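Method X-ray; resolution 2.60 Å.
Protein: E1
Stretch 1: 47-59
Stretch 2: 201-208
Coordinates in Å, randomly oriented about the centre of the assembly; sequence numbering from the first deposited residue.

Stretch 1, residues 47-59: QLDLNQFTSNVLA
Stretch 2 201-208: FKDFSHLK

Two segments of one chain, whose touching residues lie at least 146 positions apart, meet at a single beta bridge, Val57 with Ser205, their CA atoms 4.4 Å apart. They run antiparallel: Asn56 lies beside His206 and Leu58 beside Phe204. Two backbone hydrogen bonds frame the bridge, from His206 N to Asn56 O (2.6 Å) and from Leu58 N to Phe204 O (2.7 Å). The same carbonyls receive CA-H...O contacts, Asn56 O from Ser205 CA (3.4 Å) and Phe204 O from Val57 CA (3.3 Å).

A type I' turn, Thr54 to Val57, delivers the first segment to this bridge. Ser55 (phi/psi 50/40) and Asn56 (69/-6) take its left-handed corners, a conformation asparagine tolerates well; Val57 N donates to Thr54 O (3.1 Å) and Thr54 N to Val57 O (3.3 Å). Before the turn, Asp49 uses OD2 to accept from both Asn51 N and Gln52 N, each at 3.0 Å.

Phe53 and His206, both chi1 m with CB directed toward the opposing segment, stack face to face, centroids 3.6 Å apart and planes at 13°. Flat rings suit this slot, and histidine adds polar edges: a water lies 3.0 Å from His206 ND1 and accepts a weak bond from Phe53 N (3.5 Å).

Phe204 (chi1 m) fills the neighbouring apolar pocket. Leu58 (t, p) sets CD2 over one face of the Phe204 ring, 3.6 Å from its centroid, while Leu48 CD2 touches Phe204 CE1 at 3.6 Å. Leu50 (m, t) reaches across with CD1, 3.7 Å from Lys202 CB; the lysine's end leads away, its NZ bonded elsewhere in the structure.

Ser205 (t), its CB pointing away, accepts from Leu207 N through OG (3.1 Å). Asp203 OD2 receives weak bonds from Phe204 N (2.8 Å) and Ser205 N (3.3 Å). The contacts bury 573 Å², both sides summed.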

# COMPACT_ATOMS: atom_id res chain seq x y z
N GLN A 47 -3.48 -4.13 11.46
CA GLN A 47 -4.89 -4.30 11.16
C GLN A 47 -5.31 -2.99 10.56
O GLN A 47 -5.22 -1.94 11.20
CB GLN A 47 -5.69 -4.57 12.43
CG GLN A 47 -7.17 -4.56 12.21
CD GLN A 47 -7.91 -4.93 13.47
OE1 GLN A 47 -8.89 -4.29 13.83
NE2 GLN A 47 -7.44 -5.98 14.14
N LEU A 48 -5.73 -3.04 9.31
CA LEU A 48 -6.13 -1.84 8.63
C LEU A 48 -7.43 -1.32 9.20
O LEU A 48 -8.47 -1.99 9.15
CB LEU A 48 -6.25 -2.11 7.13
CG LEU A 48 -5.26 -1.34 6.23
CD1 LEU A 48 -3.89 -1.28 6.88
CD2 LEU A 48 -5.18 -2.01 4.86
N ASP A 49 -7.36 -0.13 9.78
CA ASP A 49 -8.54 0.49 10.32
C ASP A 49 -9.06 1.28 9.15
O ASP A 49 -8.60 2.40 8.90
CB ASP A 49 -8.19 1.45 11.46
CG ASP A 49 -9.41 2.13 12.04
OD1 ASP A 49 -9.24 2.99 12.93
OD2 ASP A 49 -10.54 1.80 11.61
N LEU A 50 -9.97 0.68 8.40
CA LEU A 50 -10.55 1.32 7.24
C LEU A 50 -11.68 2.24 7.67
O LEU A 50 -12.32 2.87 6.83
CB LEU A 50 -11.06 0.28 6.24
CG LEU A 50 -9.98 -0.58 5.58
CD1 LEU A 50 -10.62 -1.54 4.59
CD2 LEU A 50 -8.97 0.32 4.88
N ASN A 51 -11.91 2.32 8.98
CA ASN A 51 -12.96 3.17 9.54
C ASN A 51 -12.42 4.54 9.90
O ASN A 51 -12.80 5.56 9.32
CB ASN A 51 -13.53 2.54 10.81
CG ASN A 51 -14.56 1.48 10.51
OD1 ASN A 51 -15.59 1.76 9.89
ND2 ASN A 51 -14.28 0.26 10.95
N GLN A 52 -11.52 4.55 10.87
CA GLN A 52 -10.93 5.79 11.33
C GLN A 52 -9.56 6.05 10.71
O GLN A 52 -8.57 5.46 11.13
CB GLN A 52 -10.82 5.77 12.86
CG GLN A 52 -11.52 6.94 13.56
CD GLN A 52 -10.91 8.28 13.20
OE1 GLN A 52 -10.91 8.69 12.03
NE2 GLN A 52 -10.38 8.99 14.20
N PHE A 53 -9.52 6.91 9.70
CA PHE A 53 -8.25 7.24 9.06
C PHE A 53 -7.57 8.37 9.81
O PHE A 53 -8.12 8.91 10.78
CB PHE A 53 -8.45 7.66 7.59
CG PHE A 53 -8.50 6.50 6.63
CD1 PHE A 53 -8.42 6.72 5.26
CD2 PHE A 53 -8.62 5.19 7.08
CE1 PHE A 53 -8.45 5.65 4.36
CE2 PHE A 53 -8.65 4.11 6.19
CZ PHE A 53 -8.56 4.35 4.84
N THR A 54 -6.37 8.72 9.37
CA THR A 54 -5.60 9.81 9.97
C THR A 54 -5.24 10.75 8.84
O THR A 54 -4.60 10.34 7.87
CB THR A 54 -4.29 9.32 10.60
OG1 THR A 54 -3.54 10.46 11.06
CG2 THR A 54 -3.45 8.56 9.57
N SER A 55 -5.62 12.01 8.99
CA SER A 55 -5.34 12.99 7.94
C SER A 55 -5.79 12.45 6.58
O SER A 55 -5.09 12.60 5.57
CB SER A 55 -3.86 13.35 7.91
OG SER A 55 -3.50 14.14 9.03
N ASN A 56 -6.94 11.78 6.56
CA ASN A 56 -7.53 11.26 5.33
C ASN A 56 -6.86 10.11 4.60
O ASN A 56 -7.39 9.63 3.60
CB ASN A 56 -7.72 12.41 4.33
CG ASN A 56 -8.65 13.46 4.85
OD1 ASN A 56 -9.81 13.16 5.15
ND2 ASN A 56 -8.16 14.69 4.98
N VAL A 57 -5.68 9.69 5.05
CA VAL A 57 -5.04 8.58 4.39
C VAL A 57 -5.00 7.42 5.36
O VAL A 57 -5.04 7.61 6.58
CB VAL A 57 -3.60 8.90 3.91
CG1 VAL A 57 -3.65 9.94 2.81
CG2 VAL A 57 -2.74 9.38 5.06
N LEU A 58 -4.95 6.21 4.82
CA LEU A 58 -4.90 5.03 5.65
C LEU A 58 -3.82 5.29 6.66
O LEU A 58 -2.79 5.88 6.35
CB LEU A 58 -4.53 3.80 4.83
CG LEU A 58 -4.28 2.55 5.67
CD1 LEU A 58 -5.59 2.09 6.28
CD2 LEU A 58 -3.65 1.47 4.82
N ALA A 59 -4.07 4.87 7.89
CA ALA A 59 -3.07 5.06 8.92
C ALA A 59 -2.41 3.74 9.12
O ALA A 59 -3.07 2.75 9.47
CB ALA A 59 -3.72 5.51 10.22
N PHE A 201 -12.01 -1.52 -4.77
CA PHE A 201 -10.88 -1.27 -3.89
C PHE A 201 -11.27 -0.49 -2.63
O PHE A 201 -11.92 0.55 -2.71
CB PHE A 201 -9.83 -0.50 -4.70
CG PHE A 201 -8.68 0.04 -3.90
CD1 PHE A 201 -8.20 1.33 -4.15
CD2 PHE A 201 -8.04 -0.73 -2.94
CE1 PHE A 201 -7.12 1.83 -3.45
CE2 PHE A 201 -6.95 -0.23 -2.24
CZ PHE A 201 -6.49 1.04 -2.49
N LYS A 202 -10.90 -1.03 -1.47
CA LYS A 202 -11.16 -0.34 -0.22
C LYS A 202 -10.00 0.64 -0.16
O LYS A 202 -8.91 0.33 0.32
CB LYS A 202 -11.15 -1.32 0.95
CG LYS A 202 -12.49 -2.04 1.09
CD LYS A 202 -12.37 -3.48 1.58
CE LYS A 202 -13.75 -4.10 1.71
NZ LYS A 202 -13.73 -5.48 2.25
N ASP A 203 -10.26 1.81 -0.72
CA ASP A 203 -9.29 2.89 -0.83
C ASP A 203 -8.55 3.26 0.46
O ASP A 203 -9.12 3.26 1.56
CB ASP A 203 -10.00 4.10 -1.39
CG ASP A 203 -9.07 5.04 -2.11
OD1 ASP A 203 -9.57 6.06 -2.62
OD2 ASP A 203 -7.85 4.77 -2.17
N PHE A 204 -7.27 3.58 0.32
CA PHE A 204 -6.44 3.98 1.44
C PHE A 204 -6.48 5.48 1.56
O PHE A 204 -5.69 6.08 2.27
CB PHE A 204 -5.00 3.53 1.25
CG PHE A 204 -4.82 2.06 1.37
CD1 PHE A 204 -5.87 1.25 1.77
CD2 PHE A 204 -3.60 1.48 1.09
CE1 PHE A 204 -5.71 -0.12 1.88
CE2 PHE A 204 -3.42 0.12 1.20
CZ PHE A 204 -4.48 -0.69 1.60
N SER A 205 -7.39 6.09 0.84
CA SER A 205 -7.51 7.52 0.93
C SER A 205 -8.97 7.81 1.15
O SER A 205 -9.83 7.11 0.63
CB SER A 205 -7.02 8.19 -0.36
OG SER A 205 -7.10 9.61 -0.26
N HIS A 206 -9.23 8.82 1.98
CA HIS A 206 -10.59 9.27 2.26
C HIS A 206 -10.69 10.64 1.64
O HIS A 206 -11.68 11.34 1.82
CB HIS A 206 -10.85 9.38 3.76
CG HIS A 206 -11.30 8.10 4.39
ND1 HIS A 206 -11.62 8.01 5.73
CD2 HIS A 206 -11.47 6.86 3.87
CE1 HIS A 206 -11.96 6.77 6.01
NE2 HIS A 206 -11.88 6.05 4.90
N LEU A 207 -9.63 11.03 0.93
CA LEU A 207 -9.60 12.31 0.24
C LEU A 207 -10.65 12.25 -0.86
O LEU A 207 -10.78 11.24 -1.55
CB LEU A 207 -8.22 12.57 -0.37
CG LEU A 207 -7.16 13.04 0.62
CD1 LEU A 207 -5.87 13.31 -0.12
CD2 LEU A 207 -7.63 14.32 1.33
N LYS A 208 -11.42 13.32 -1.00
CA LYS A 208 -12.46 13.34 -2.02
C LYS A 208 -11.90 13.06 -3.41
O LYS A 208 -11.09 13.82 -3.94
CB LYS A 208 -13.19 14.68 -2.00
O HOH W 1 -11.94 9.07 8.47